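Side-chain contacts in hypothetical protein (Clostridium sporogenes ATCC 15579, PDB 4QRK), which is of unknown function but folds as a right-handed beta-helix and may take part in cell adhesion: residues A[116-119]-A[120-123]; A[161-164]-A[165-168]; A[82-86]-A[87-91]; A[51-54]-A[55-59]; A[172-176]-A[177-181]. All blocks are in the same frame, centred on the assembly; numbering follows the deposited sequence.

All five contacts are local and sit in connections between the two long sheets of a right-handed beta-helix. Interactions 3 and 4 are neighbours, their centres about 11 Å apart; they touch where Arg-90 O lies 2.9 Å from Ser-53 N, probably a hydrogen bond. Interactions 2 and 5 lie at the two ends of strand 167-174, with centres about 20 Å apart. Interaction 1 approaches interaction 2 to about 7 Å between nearest atoms, but they do not touch. Interactions 2 and 3 are far apart, about 38 Å between centres. In interaction 5, Gly-175 lies about 14 Å from the bound calcium ion, so this contact is not part of its site.

Interaction 1 (A[116-119]-A[120-123]); sequences ADLS and KINL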
loop_
_atom_site.group_PDB
_atom_site.type_symbol
_atom_site.label_atom_id
_atom_site.label_comp_id
_atom_site.label_asym_id
_atom_site.label_seq_id
_atom_site.Cartn_x
_atom_site.Cartn_y
_atom_site.Cartn_z
ATOM N N ALA A 116 4.968 1.725 3.297
ATOM C CA ALA A 116 4.144 0.866 4.136
ATOM C C ALA A 116 4.865 -0.375 4.632
ATOM O O ALA A 116 5.507 -1.107 3.865
ATOM C CB ALA A 116 2.829 0.437 3.414
ATOM N N ASP A 117 4.735 -0.590 5.929
ATOM C CA ASP A 117 5.140 -1.831 6.536
ATOM C C ASP A 117 3.909 -2.619 6.773
ATOM O O ASP A 117 3.142 -2.324 7.693
ATOM C CB ASP A 117 5.834 -1.618 7.866
ATOM C CG ASP A 117 6.244 -2.951 8.522
ATOM O OD1 ASP A 117 6.265 -3.987 7.831
ATOM O OD2 ASP A 117 6.502 -2.969 9.739
ATOM N N LEU A 118 3.715 -3.662 5.965
ATOM C CA LEU A 118 2.545 -4.518 6.106
ATOM C C LEU A 118 2.958 -5.916 6.550
ATOM O O LEU A 118 2.174 -6.843 6.492
ATOM C CB LEU A 118 1.784 -4.620 4.786
ATOM C CG LEU A 118 1.311 -3.306 4.144
ATOM C CD1 LEU A 118 0.713 -3.514 2.765
ATOM C CD2 LEU A 118 0.357 -2.483 5.054
ATOM N N SER A 119 4.173 -6.054 7.042
ATOM C CA SER A 119 4.682 -7.360 7.456
ATOM C C SER A 119 3.990 -7.894 8.684
ATOM O O SER A 119 4.031 -9.059 8.909
ATOM C CB SER A 119 6.176 -7.308 7.723
ATOM O OG SER A 119 6.479 -6.359 8.741
ATOM N N LYS A 120 3.326 -7.054 9.460
ATOM C CA LYS A 120 2.647 -7.523 10.672
ATOM C C LYS A 120 1.144 -7.569 10.546
ATOM O O LYS A 120 0.456 -7.883 11.491
ATOM C CB LYS A 120 3.033 -6.637 11.865
ATOM C CG LYS A 120 4.529 -6.758 12.152
ATOM C CD LYS A 120 4.882 -6.036 13.391
ATOM C CE LYS A 120 6.196 -6.490 13.935
ATOM N NZ LYS A 120 6.493 -5.739 15.187
ATOM N N ILE A 121 0.644 -7.208 9.380
ATOM C CA ILE A 121 -0.797 -7.142 9.132
ATOM C C ILE A 121 -1.243 -8.513 8.647
ATOM O O ILE A 121 -0.504 -9.191 7.930
ATOM C CB ILE A 121 -1.061 -6.123 8.011
ATOM C CG1 ILE A 121 -0.501 -4.753 8.394
ATOM C CG2 ILE A 121 -2.529 -5.988 7.644
ATOM C CD1 ILE A 121 -1.020 -4.235 9.680
ATOM N N ASN A 122 -2.459 -8.891 8.995
ATOM C CA ASN A 122 -3.111 -10.084 8.472
ATOM C C ASN A 122 -3.645 -9.769 7.086
ATOM O O ASN A 122 -4.841 -9.653 6.863
ATOM C CB ASN A 122 -4.253 -10.484 9.394
ATOM C CG ASN A 122 -4.850 -11.856 9.068
ATOM O OD1 ASN A 122 -4.378 -12.574 8.196
ATOM N ND2 ASN A 122 -5.908 -12.206 9.781
ATOM N N LEU A 123 -2.723 -9.597 6.151
ATOM C CA LEU A 123 -3.041 -9.063 4.847
ATOM C C LEU A 123 -3.657 -10.122 3.939
ATOM O O LEU A 123 -3.149 -11.240 3.852
ATOM C CB LEU A 123 -1.766 -8.509 4.237
ATOM C CG LEU A 123 -1.883 -7.772 2.920
ATOM C CD1 LEU A 123 -2.754 -6.537 3.098
ATOM C CD2 LEU A 123 -0.463 -7.436 2.382
HETATM O O HOH W 1 3.013 -4.177 9.721
#
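Leu-118 to Ile-121 form a type I beta turn, closed by Ile-121 N donating to Leu-118 O at 3.3 Å with an N-H...O angle of 160°. The turn is part of a connection between the two sheets of the right-handed beta-helix, leading from strand 113-117 to strand 123-130. Asp-117 sets its entry with an Asx turn: OD1 accepts from Ser-119 N, which comes from above the carboxylate plane at 3.0 Å, and, on the syn lone pair of OD1, from Ser-119 OG at 2.5 Å. The serine hydroxyl can make this second bond because chi1 of 59° places OG between its backbone N and carbonyl carbon. Two donors thus hold one carboxylate oxygen and fix the group's rotation. On the inner side, the two methyls of Leu-118 divide the work: CD2 packs on Ile-121 CG1 and CD1 on Leu-123 CD2, both at 4.1 Å. The leucine leans on Ile-105 of strand 103-110, so the turn is packed against the interior of the helix, while Leu-118 O has a further donor in Tyr-143 OH. Water 1 links the strand end to the turn, donating to Asp-117 O at 2.8 Å and accepting from Lys-120 N at 2.9 Å.

Interaction 2 (A[161-164]-A[165-168]); sequences YLPK and SIGV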
loop_
_atom_site.group_PDB
_atom_site.type_symbol
_atom_site.label_atom_id
_atom_site.label_comp_id
_atom_site.label_asym_id
_atom_site.label_seq_id
_atom_site.Cartn_x
_atom_site.Cartn_y
_atom_site.Cartn_z
ATOM N N TYR A 161 9.574 -5.604 -0.482
ATOM C CA TYR A 161 10.246 -6.621 0.320
ATOM C C TYR A 161 9.305 -7.793 0.561
ATOM O O TYR A 161 8.203 -7.616 1.035
ATOM C CB TYR A 161 10.747 -6.053 1.665
ATOM C CG TYR A 161 11.706 -4.882 1.480
ATOM C CD1 TYR A 161 13.063 -5.084 1.306
ATOM C CD2 TYR A 161 11.222 -3.567 1.467
ATOM C CE1 TYR A 161 13.924 -3.993 1.110
ATOM C CE2 TYR A 161 12.057 -2.490 1.262
ATOM C CZ TYR A 161 13.397 -2.707 1.088
ATOM O OH TYR A 161 14.174 -1.610 0.897
ATOM N N LEU A 162 9.778 -8.994 0.257
ATOM C CA LEU A 162 8.961 -10.200 0.277
ATOM C C LEU A 162 9.565 -11.239 1.221
ATOM O O LEU A 162 10.751 -11.213 1.521
ATOM C CB LEU A 162 8.849 -10.748 -1.156
ATOM C CG LEU A 162 8.031 -9.791 -2.019
ATOM C CD1 LEU A 162 8.349 -9.888 -3.483
ATOM C CD2 LEU A 162 6.578 -10.000 -1.795
ATOM N N PRO A 163 8.736 -12.147 1.724
ATOM C CA PRO A 163 9.234 -13.081 2.732
ATOM C C PRO A 163 10.078 -14.170 2.096
ATOM O O PRO A 163 9.910 -14.456 0.914
ATOM C CB PRO A 163 7.942 -13.671 3.321
ATOM C CG PRO A 163 6.938 -13.538 2.246
ATOM C CD PRO A 163 7.328 -12.387 1.371
ATOM N N LYS A 164 10.985 -14.755 2.862
ATOM C CA LYS A 164 11.753 -15.919 2.418
ATOM C C LYS A 164 10.990 -17.201 2.742
ATOM O O LYS A 164 11.064 -18.160 2.005
ATOM C CB LYS A 164 13.117 -15.943 3.122
ATOM C CG LYS A 164 14.050 -14.820 2.672
ATOM C CD LYS A 164 15.337 -14.773 3.472
ATOM C CE LYS A 164 16.377 -13.901 2.795
ATOM N NZ LYS A 164 17.325 -13.334 3.791
ATOM N N SER A 165 10.204 -17.164 3.815
ATOM C CA SER A 165 9.573 -18.355 4.397
ATOM C C SER A 165 8.351 -18.893 3.664
ATOM O O SER A 165 8.004 -20.034 3.840
ATOM C CB SER A 165 9.130 -18.046 5.820
ATOM O OG SER A 165 8.280 -16.908 5.843
ATOM N N ILE A 166 7.670 -18.061 2.893
ATOM C CA ILE A 166 6.549 -18.532 2.109
ATOM C C ILE A 166 6.796 -18.259 0.638
ATOM O O ILE A 166 7.609 -17.411 0.261
ATOM C CB ILE A 166 5.217 -17.953 2.602
ATOM C CG1 ILE A 166 5.049 -16.500 2.226
ATOM C CG2 ILE A 166 5.121 -18.090 4.133
ATOM C CD1 ILE A 166 3.637 -16.034 2.435
ATOM N N GLY A 167 6.096 -19.004 -0.207
ATOM C CA GLY A 167 6.288 -18.890 -1.639
ATOM C C GLY A 167 5.819 -17.568 -2.183
ATOM O O GLY A 167 4.765 -17.041 -1.818
ATOM N N VAL A 168 6.628 -17.030 -3.077
ATOM C CA VAL A 168 6.350 -15.793 -3.773
ATOM C C VAL A 168 6.576 -15.951 -5.284
ATOM O O VAL A 168 7.580 -16.534 -5.742
ATOM C CB VAL A 168 7.278 -14.664 -3.219
ATOM C CG1 VAL A 168 7.055 -13.390 -3.933
ATOM C CG2 VAL A 168 7.035 -14.456 -1.756
#
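Ser-165 OG, at the outer bend, rests 4.1 Å from Pro-163 CB and accepts a weak hydrogen bond from Asn-142 ND2. Apart from this polar edge, the contact between 161-164 and 165-168 is apolar, and Pro-163 stands in the middle of it. One corner of its ring, CG, presses on Ile-166 CG1 at 3.5 Å, and the next, CD, meets Val-168 CG2 at 3.8 Å. The isoleucine reaches the proline because chi1 of 74° sets CG1 between its backbone N and carbonyl carbon; CD1 then runs on beside the same ring atom, 4.1 Å from Pro-163 CG. This loop is a corner of the right-handed beta-helix, where the chain leaves strand 157-162 in one sheet and enters strand 167-174 in the other. The backbone of residues 166-168, whose side chains meet the proline, is held by Asn-194, which donates through ND2 to Ile-166 O and accepts through OD1 from Val-168 N, and by Ser-200 OG, bonded to Gly-167 N. Val-168, the first side chain of the new strand, is shared by two partners. Its CG2 goes to the proline, whereas CG1, anti to the backbone N (chi1 178°), fits against the forked end of Leu-162, 3.8 Å from CD1 and 4.0 Å from CD2. Ile-204 and Val-206 of strand 203-210 add to the same apolar layer, the first touching Pro-163 and Ile-166, the second Leu-162.

Interaction 3 (A[82-86]-A[87-91]); sequences GNVSL and NNKRN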
loop_
_atom_site.group_PDB
_atom_site.type_symbol
_atom_site.label_atom_id
_atom_site.label_comp_id
_atom_site.label_asym_id
_atom_site.label_seq_id
_atom_site.Cartn_x
_atom_site.Cartn_y
_atom_site.Cartn_z
ATOM N N GLY A 82 -6.212 23.401 -11.880
ATOM C CA GLY A 82 -5.261 23.631 -12.939
ATOM C C GLY A 82 -3.940 23.315 -12.260
ATOM O O GLY A 82 -3.552 22.149 -12.172
ATOM N N ASN A 83 -3.305 24.346 -11.707
ATOM C CA ASN A 83 -1.997 24.238 -11.078
ATOM C C ASN A 83 -2.051 24.079 -9.533
ATOM O O ASN A 83 -2.915 24.641 -8.856
ATOM C CB ASN A 83 -1.130 25.456 -11.488
ATOM C CG ASN A 83 0.355 25.329 -11.051
ATOM O OD1 ASN A 83 1.112 24.499 -11.594
ATOM N ND2 ASN A 83 0.772 26.164 -10.080
ATOM N N VAL A 84 -1.156 23.264 -8.988
ATOM C CA VAL A 84 -0.790 23.370 -7.584
ATOM C C VAL A 84 0.720 23.545 -7.412
ATOM O O VAL A 84 1.510 22.724 -7.896
ATOM C CB VAL A 84 -1.212 22.136 -6.770
ATOM C CG1 VAL A 84 -0.873 22.372 -5.285
ATOM C CG2 VAL A 84 -2.693 21.919 -6.939
ATOM N N SER A 85 1.123 24.606 -6.734
ATOM C CA SER A 85 2.526 24.785 -6.392
ATOM C C SER A 85 2.794 24.071 -5.086
ATOM O O SER A 85 2.135 24.327 -4.058
ATOM C CB SER A 85 2.866 26.262 -6.297
ATOM O OG SER A 85 2.499 26.910 -7.496
ATOM N N LEU A 86 3.764 23.175 -5.101
ATOM C CA LEU A 86 3.972 22.307 -3.926
ATOM C C LEU A 86 4.920 22.841 -2.862
ATOM O O LEU A 86 4.819 22.432 -1.720
ATOM C CB LEU A 86 4.460 20.950 -4.392
ATOM C CG LEU A 86 3.499 20.217 -5.331
ATOM C CD1 LEU A 86 4.127 18.892 -5.770
ATOM C CD2 LEU A 86 2.171 20.004 -4.645
ATOM N N ASN A 87 5.841 23.749 -3.226
ATOM C CA ASN A 87 6.804 24.247 -2.247
ATOM C C ASN A 87 6.119 24.869 -1.049
ATOM O O ASN A 87 5.186 25.685 -1.187
ATOM C CB ASN A 87 7.744 25.257 -2.873
ATOM C CG ASN A 87 8.469 24.678 -4.044
ATOM O OD1 ASN A 87 7.871 24.500 -5.104
ATOM N ND2 ASN A 87 9.735 24.301 -3.847
ATOM N N ASN A 88 6.588 24.453 0.120
ATOM C CA ASN A 88 6.097 24.990 1.381
ATOM C C ASN A 88 4.668 24.551 1.702
ATOM O O ASN A 88 4.029 25.142 2.566
ATOM C CB ASN A 88 6.203 26.510 1.404
ATOM C CG ASN A 88 7.617 26.996 1.127
ATOM O OD1 ASN A 88 8.581 26.496 1.716
ATOM N ND2 ASN A 88 7.751 27.949 0.207
ATOM N N LYS A 89 4.170 23.519 1.017
ATOM C CA LYS A 89 2.894 22.941 1.402
ATOM C C LYS A 89 3.198 21.584 2.012
ATOM O O LYS A 89 4.287 21.062 1.860
ATOM C CB LYS A 89 1.953 22.815 0.202
ATOM C CG LYS A 89 1.592 24.146 -0.437
ATOM C CD LYS A 89 0.391 23.989 -1.322
ATOM C CE LYS A 89 -0.215 25.315 -1.742
ATOM N NZ LYS A 89 0.709 26.137 -2.520
ATOM N N ARG A 90 2.236 21.031 2.733
ATOM C CA ARG A 90 2.399 19.761 3.427
ATOM C C ARG A 90 1.107 18.991 3.403
ATOM O O ARG A 90 0.036 19.545 3.676
ATOM C CB ARG A 90 2.734 19.988 4.899
ATOM C CG ARG A 90 4.123 19.642 5.250
ATOM C CD ARG A 90 4.309 19.692 6.740
ATOM N NE ARG A 90 4.536 18.367 7.283
ATOM C CZ ARG A 90 4.688 18.118 8.582
ATOM N NH1 ARG A 90 4.638 19.105 9.469
ATOM N NH2 ARG A 90 4.894 16.885 8.988
ATOM N N ASN A 91 1.216 17.720 3.074
ATOM C CA ASN A 91 0.099 16.790 3.175
ATOM C C ASN A 91 0.628 15.420 3.517
ATOM O O ASN A 91 1.229 14.719 2.683
ATOM C CB ASN A 91 -0.693 16.708 1.869
ATOM C CG ASN A 91 -2.028 16.023 2.071
ATOM O OD1 ASN A 91 -2.846 16.483 2.865
ATOM N ND2 ASN A 91 -2.263 14.935 1.356
HETATM O O HOH W 2 -0.857 26.477 -5.627
HETATM O O HOH W 3 4.298 26.892 -3.243
HETATM O O HOH W 4 5.848 19.847 -0.693
#
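Two flat peptide carbonyls, those of Ser-85 and Leu-86, receive Lys-89 from different directions. At the first, the ammonium nitrogen arrives in the carbonyl plane: Lys-89 NZ donates to Ser-85 O at 2.8 Å, with a C=O...N angle of 150°. At the second, the approach is tilted, the backbone N of Lys-89 reaching Leu-86 O at 3.0 Å from 36° out of the carbonyl plane. One lysine therefore holds two successive carbonyls, one with its main chain and the other with its side chain. The second bond closes a type II beta turn from Leu-86 to Lys-89, with Asn-88 at the position where the backbone takes a positive phi. The turn lies on the surface, in the long loop that carries the chain from strand 69-75 to strand 91-98 of the beta-helix. The lysine side chain runs past Ser-85 O, its CD 3.3 Å from that oxygen, and a bend at chi4 (62°) turns NZ back onto it. Alongside, Val-84 CG1 approaches Lys-89 CD loosely, at 4.5 Å. The lysine side chain also touches Ser-53 and Glu-54 of the neighbouring loop. Water 4 spans the turn, donating to Leu-86 O at 3.0 Å and to Lys-89 O at 3.2 Å, while water 3 donates to Asn-87 O at 2.5 Å.

Interaction 4 (A[51-54]-A[55-59]); sequences IYSE and NEWKP
A short 3-10 turn, residues 55-57, follows strand 46-52 and starts from Glu-54, whose O accepts from Trp-57 N at 2.9 Å. The glutamate folds over the tryptophan: bent at chi2 (-52°), it sets CG 3.5 Å above the centre of the six-membered ring and 3° off its normal, a CH-pi contact. Its carboxylate, turned 71° from the ring plane, takes Ser-53 OG on the anti lone pair of OE2 at 2.8 Å. The serine oxygen in turn accepts from Arg-90 N. Glu-54 OE1 and Glu-56 OE1 are 4.5 Å apart, and water 5 donates to both, which probably eases the like charges. Glu-54 N is buried without a partner in the model. The turn leads from one sheet of the beta-helix toward strand 60-66 of the other, and Tyr-52, the last residue of its strand, packs against the chain beyond it. Lys-58 CA sits over one face of the phenol ring, 3.8 Å from its centroid, while Pro-59 CD comes to 3.5 Å from Tyr-52 CE1. The lysine side chain runs alongside the ring in the same direction, and Glu-13 OE2 receives both ends, as a hydrogen bond from Tyr-52 OH and a salt bridge from Lys-58 NZ.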
loop_
_atom_site.group_PDB
_atom_site.type_symbol
_atom_site.label_atom_id
_atom_site.label_comp_id
_atom_site.label_asym_id
_atom_site.label_seq_id
_atom_site.Cartn_x
_atom_site.Cartn_y
_atom_site.Cartn_z
ATOM N N ILE A 51 -1.759 15.524 8.616
ATOM C CA ILE A 51 -1.186 16.872 8.612
ATOM C C ILE A 51 -1.390 17.489 7.246
ATOM O O ILE A 51 -1.049 16.890 6.222
ATOM C CB ILE A 51 0.270 16.853 8.951
ATOM C CG1 ILE A 51 0.445 16.244 10.338
ATOM C CG2 ILE A 51 0.864 18.263 8.952
ATOM C CD1 ILE A 51 1.929 15.934 10.640
ATOM N N TYR A 52 -2.011 18.657 7.213
ATOM C CA TYR A 52 -2.356 19.260 5.921
ATOM C C TYR A 52 -2.297 20.784 6.017
ATOM O O TYR A 52 -2.797 21.356 6.969
ATOM C CB TYR A 52 -3.727 18.733 5.385
ATOM C CG TYR A 52 -4.921 18.934 6.284
ATOM C CD1 TYR A 52 -5.243 18.025 7.273
ATOM C CD2 TYR A 52 -5.738 20.043 6.131
ATOM C CE1 TYR A 52 -6.337 18.247 8.119
ATOM C CE2 TYR A 52 -6.835 20.256 6.948
ATOM C CZ TYR A 52 -7.119 19.347 7.943
ATOM O OH TYR A 52 -8.200 19.565 8.749
ATOM N N SER A 53 -1.651 21.435 5.046
ATOM C CA SER A 53 -1.460 22.870 5.101
ATOM C C SER A 53 -2.545 23.654 4.374
ATOM O O SER A 53 -2.663 24.859 4.545
ATOM C CB SER A 53 -0.109 23.221 4.514
ATOM O OG SER A 53 -0.033 22.758 3.204
ATOM N N GLU A 54 -3.333 22.972 3.558
ATOM C CA GLU A 54 -4.373 23.614 2.776
ATOM C C GLU A 54 -5.687 23.045 3.271
ATOM O O GLU A 54 -5.865 21.825 3.295
ATOM C CB GLU A 54 -4.207 23.292 1.281
ATOM C CG GLU A 54 -2.806 23.458 0.768
ATOM C CD GLU A 54 -2.227 24.817 1.111
ATOM O OE1 GLU A 54 -2.836 25.843 0.764
ATOM O OE2 GLU A 54 -1.163 24.857 1.757
ATOM N N ASN A 55 -6.611 23.924 3.650
ATOM C CA ASN A 55 -7.888 23.482 4.199
ATOM C C ASN A 55 -8.653 22.618 3.239
ATOM O O ASN A 55 -9.372 21.722 3.648
ATOM C CB ASN A 55 -8.743 24.684 4.671
ATOM C CG ASN A 55 -8.169 25.335 5.891
ATOM O OD1 ASN A 55 -7.464 24.690 6.673
ATOM N ND2 ASN A 55 -8.438 26.617 6.065
ATOM N N GLU A 56 -8.468 22.850 1.954
ATOM C CA GLU A 56 -9.123 22.033 0.940
ATOM C C GLU A 56 -8.656 20.574 0.935
ATOM O O GLU A 56 -9.267 19.730 0.299
ATOM C CB GLU A 56 -8.860 22.623 -0.449
ATOM C CG GLU A 56 -8.915 24.154 -0.499
ATOM C CD GLU A 56 -7.546 24.793 -0.326
ATOM O OE1 GLU A 56 -6.681 24.554 -1.198
ATOM O OE2 GLU A 56 -7.333 25.515 0.676
ATOM N N TRP A 57 -7.543 20.273 1.590
ATOM C CA TRP A 57 -7.010 18.903 1.579
ATOM C C TRP A 57 -7.507 18.069 2.776
ATOM O O TRP A 57 -7.156 16.884 2.892
ATOM C CB TRP A 57 -5.489 18.935 1.586
ATOM C CG TRP A 57 -4.880 19.457 0.326
ATOM C CD1 TRP A 57 -5.505 19.709 -0.866
ATOM C CD2 TRP A 57 -3.490 19.785 0.126
ATOM N NE1 TRP A 57 -4.577 20.158 -1.798
ATOM C CE2 TRP A 57 -3.344 20.210 -1.210
ATOM C CE3 TRP A 57 -2.363 19.757 0.947
ATOM C CZ2 TRP A 57 -2.116 20.588 -1.734
ATOM C CZ3 TRP A 57 -1.138 20.127 0.415
ATOM C CH2 TRP A 57 -1.028 20.542 -0.901
ATOM N N LYS A 58 -8.328 18.697 3.626
ATOM C CA LYS A 58 -8.883 18.082 4.831
ATOM C C LYS A 58 -9.366 16.697 4.503
ATOM O O LYS A 58 -10.228 16.538 3.640
ATOM C CB LYS A 58 -10.064 18.899 5.358
ATOM C CG LYS A 58 -10.599 18.376 6.689
ATOM C CD LYS A 58 -11.829 19.175 7.245
ATOM C CE LYS A 58 -12.575 18.328 8.280
ATOM N NZ LYS A 58 -11.827 18.141 9.545
ATOM N N PRO A 59 -8.808 15.676 5.167
ATOM C CA PRO A 59 -9.225 14.326 4.786
ATOM C C PRO A 59 -10.676 14.057 5.180
ATOM O O PRO A 59 -11.180 14.570 6.206
ATOM C CB PRO A 59 -8.290 13.403 5.596
ATOM C CG PRO A 59 -7.375 14.249 6.328
ATOM C CD PRO A 59 -7.851 15.677 6.284
HETATM O O HOH W 5 -4.320 25.895 -1.401
#

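Interaction 5 (A[172-176]-A[177-181]); sequences AEKGV and GAVNA
Lys-174 is bent near its root, chi1 at 42° and chi2 at 49°, and this lays its chain along the carbonyl of Gly-177; Val-179, with CG1 anti to the backbone N (chi1 -179°), reaches back from the other arm of the bend. The bend is a corner of the right-handed beta-helix: strand 167-174 belongs to one sheet, the chain turns a corner at Gly-175, and strand 179-180 sets off in the other in nearly the reverse direction. The same Gly-Val-Gly tripeptide as at 175-177 recurs at several other connections between the two sheets. Gly-177 has a positive phi and an extended psi, where a CB would be jammed against the carbonyl O of Val-176; this backbone shape by itself calls for glycine. Its own carbonyl O faces the lysine side chain, whose methylenes pass it in succession, CG at 3.7 Å and CD at 3.6 Å from Gly-177 O. Further in, the contact becomes apolar. Val-179 splits its two methyls between the opposing residues, CG2 resting 4.0 Å from Lys-174 CG. The valine also touches Tyr-192 of strand 191-193, as does Ala-172, so the inner end of the corner is packed against that short strand. There the other methyl, Val-179 CG1, lies 4.1 Å from Ala-172 CB.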
loop_
_atom_site.group_PDB
_atom_site.type_symbol
_atom_site.label_atom_id
_atom_site.label_comp_id
_atom_site.label_asym_id
_atom_site.label_seq_id
_atom_site.Cartn_x
_atom_site.Cartn_y
_atom_site.Cartn_z
ATOM N N ALA A 172 6.639 -9.026 -13.133
ATOM C CA ALA A 172 7.096 -7.633 -13.107
ATOM C C ALA A 172 7.304 -7.143 -14.524
ATOM O O ALA A 172 8.157 -7.667 -15.261
ATOM C CB ALA A 172 8.362 -7.473 -12.311
ATOM N N GLU A 173 6.493 -6.139 -14.871
ATOM C CA GLU A 173 6.481 -5.528 -16.192
ATOM C C GLU A 173 6.777 -4.033 -16.145
ATOM O O GLU A 173 6.179 -3.275 -15.367
ATOM C CB GLU A 173 5.119 -5.761 -16.824
ATOM C CG GLU A 173 4.971 -7.188 -17.315
ATOM C CD GLU A 173 3.543 -7.591 -17.543
ATOM O OE1 GLU A 173 2.644 -7.081 -16.826
ATOM O OE2 GLU A 173 3.328 -8.434 -18.439
ATOM N N LYS A 174 7.714 -3.601 -16.980
ATOM C CA LYS A 174 7.990 -2.159 -17.104
ATOM C C LYS A 174 7.966 -1.744 -18.550
ATOM O O LYS A 174 8.188 -2.570 -19.442
ATOM C CB LYS A 174 9.312 -1.734 -16.411
ATOM C CG LYS A 174 10.549 -2.654 -16.589
ATOM C CD LYS A 174 10.810 -3.030 -18.009
ATOM C CE LYS A 174 12.173 -3.667 -18.232
ATOM N NZ LYS A 174 12.668 -3.148 -19.564
ATOM N N GLY A 175 7.651 -0.472 -18.789
ATOM C CA GLY A 175 7.716 0.078 -20.130
ATOM C C GLY A 175 9.170 0.408 -20.415
ATOM O O GLY A 175 9.802 -0.204 -21.262
ATOM N N VAL A 176 9.697 1.378 -19.667
ATOM C CA VAL A 176 11.089 1.796 -19.778
ATOM C C VAL A 176 11.651 1.834 -18.365
ATOM O O VAL A 176 11.187 2.587 -17.475
ATOM C CB VAL A 176 11.189 3.190 -20.439
ATOM C CG1 VAL A 176 12.622 3.639 -20.508
ATOM C CG2 VAL A 176 10.534 3.153 -21.823
ATOM N N GLY A 177 12.654 1.024 -18.149
ATOM C CA GLY A 177 13.235 0.912 -16.825
ATOM C C GLY A 177 13.764 -0.481 -16.581
ATOM O O GLY A 177 13.897 -1.284 -17.482
ATOM N N ALA A 178 14.053 -0.776 -15.336
ATOM C CA ALA A 178 14.726 -1.997 -15.011
ATOM C C ALA A 178 13.993 -2.702 -13.902
ATOM O O ALA A 178 13.330 -2.088 -13.057
ATOM C CB ALA A 178 16.155 -1.689 -14.604
ATOM N N VAL A 179 14.077 -4.012 -13.952
ATOM C CA VAL A 179 13.667 -4.838 -12.853
ATOM C C VAL A 179 14.922 -5.320 -12.201
ATOM O O VAL A 179 15.792 -5.947 -12.838
ATOM C CB VAL A 179 12.853 -6.018 -13.306
ATOM C CG1 VAL A 179 12.436 -6.842 -12.104
ATOM C CG2 VAL A 179 11.667 -5.536 -14.071
ATOM N N ASN A 180 15.059 -4.965 -10.944
ATOM C CA ASN A 180 16.176 -5.427 -10.127
ATOM C C ASN A 180 15.674 -6.467 -9.164
ATOM O O ASN A 180 14.927 -6.154 -8.239
ATOM C CB ASN A 180 16.792 -4.234 -9.416
ATOM C CG ASN A 180 17.195 -3.153 -10.406
ATOM O OD1 ASN A 180 17.957 -3.418 -11.337
ATOM N ND2 ASN A 180 16.624 -1.970 -10.265
ATOM N N ALA A 181 16.078 -7.717 -9.382
ATOM C CA ALA A 181 15.516 -8.828 -8.599
ATOM C C ALA A 181 16.562 -9.825 -8.201
ATOM O O ALA A 181 16.350 -11.037 -8.348
ATOM C CB ALA A 181 14.420 -9.543 -9.401
#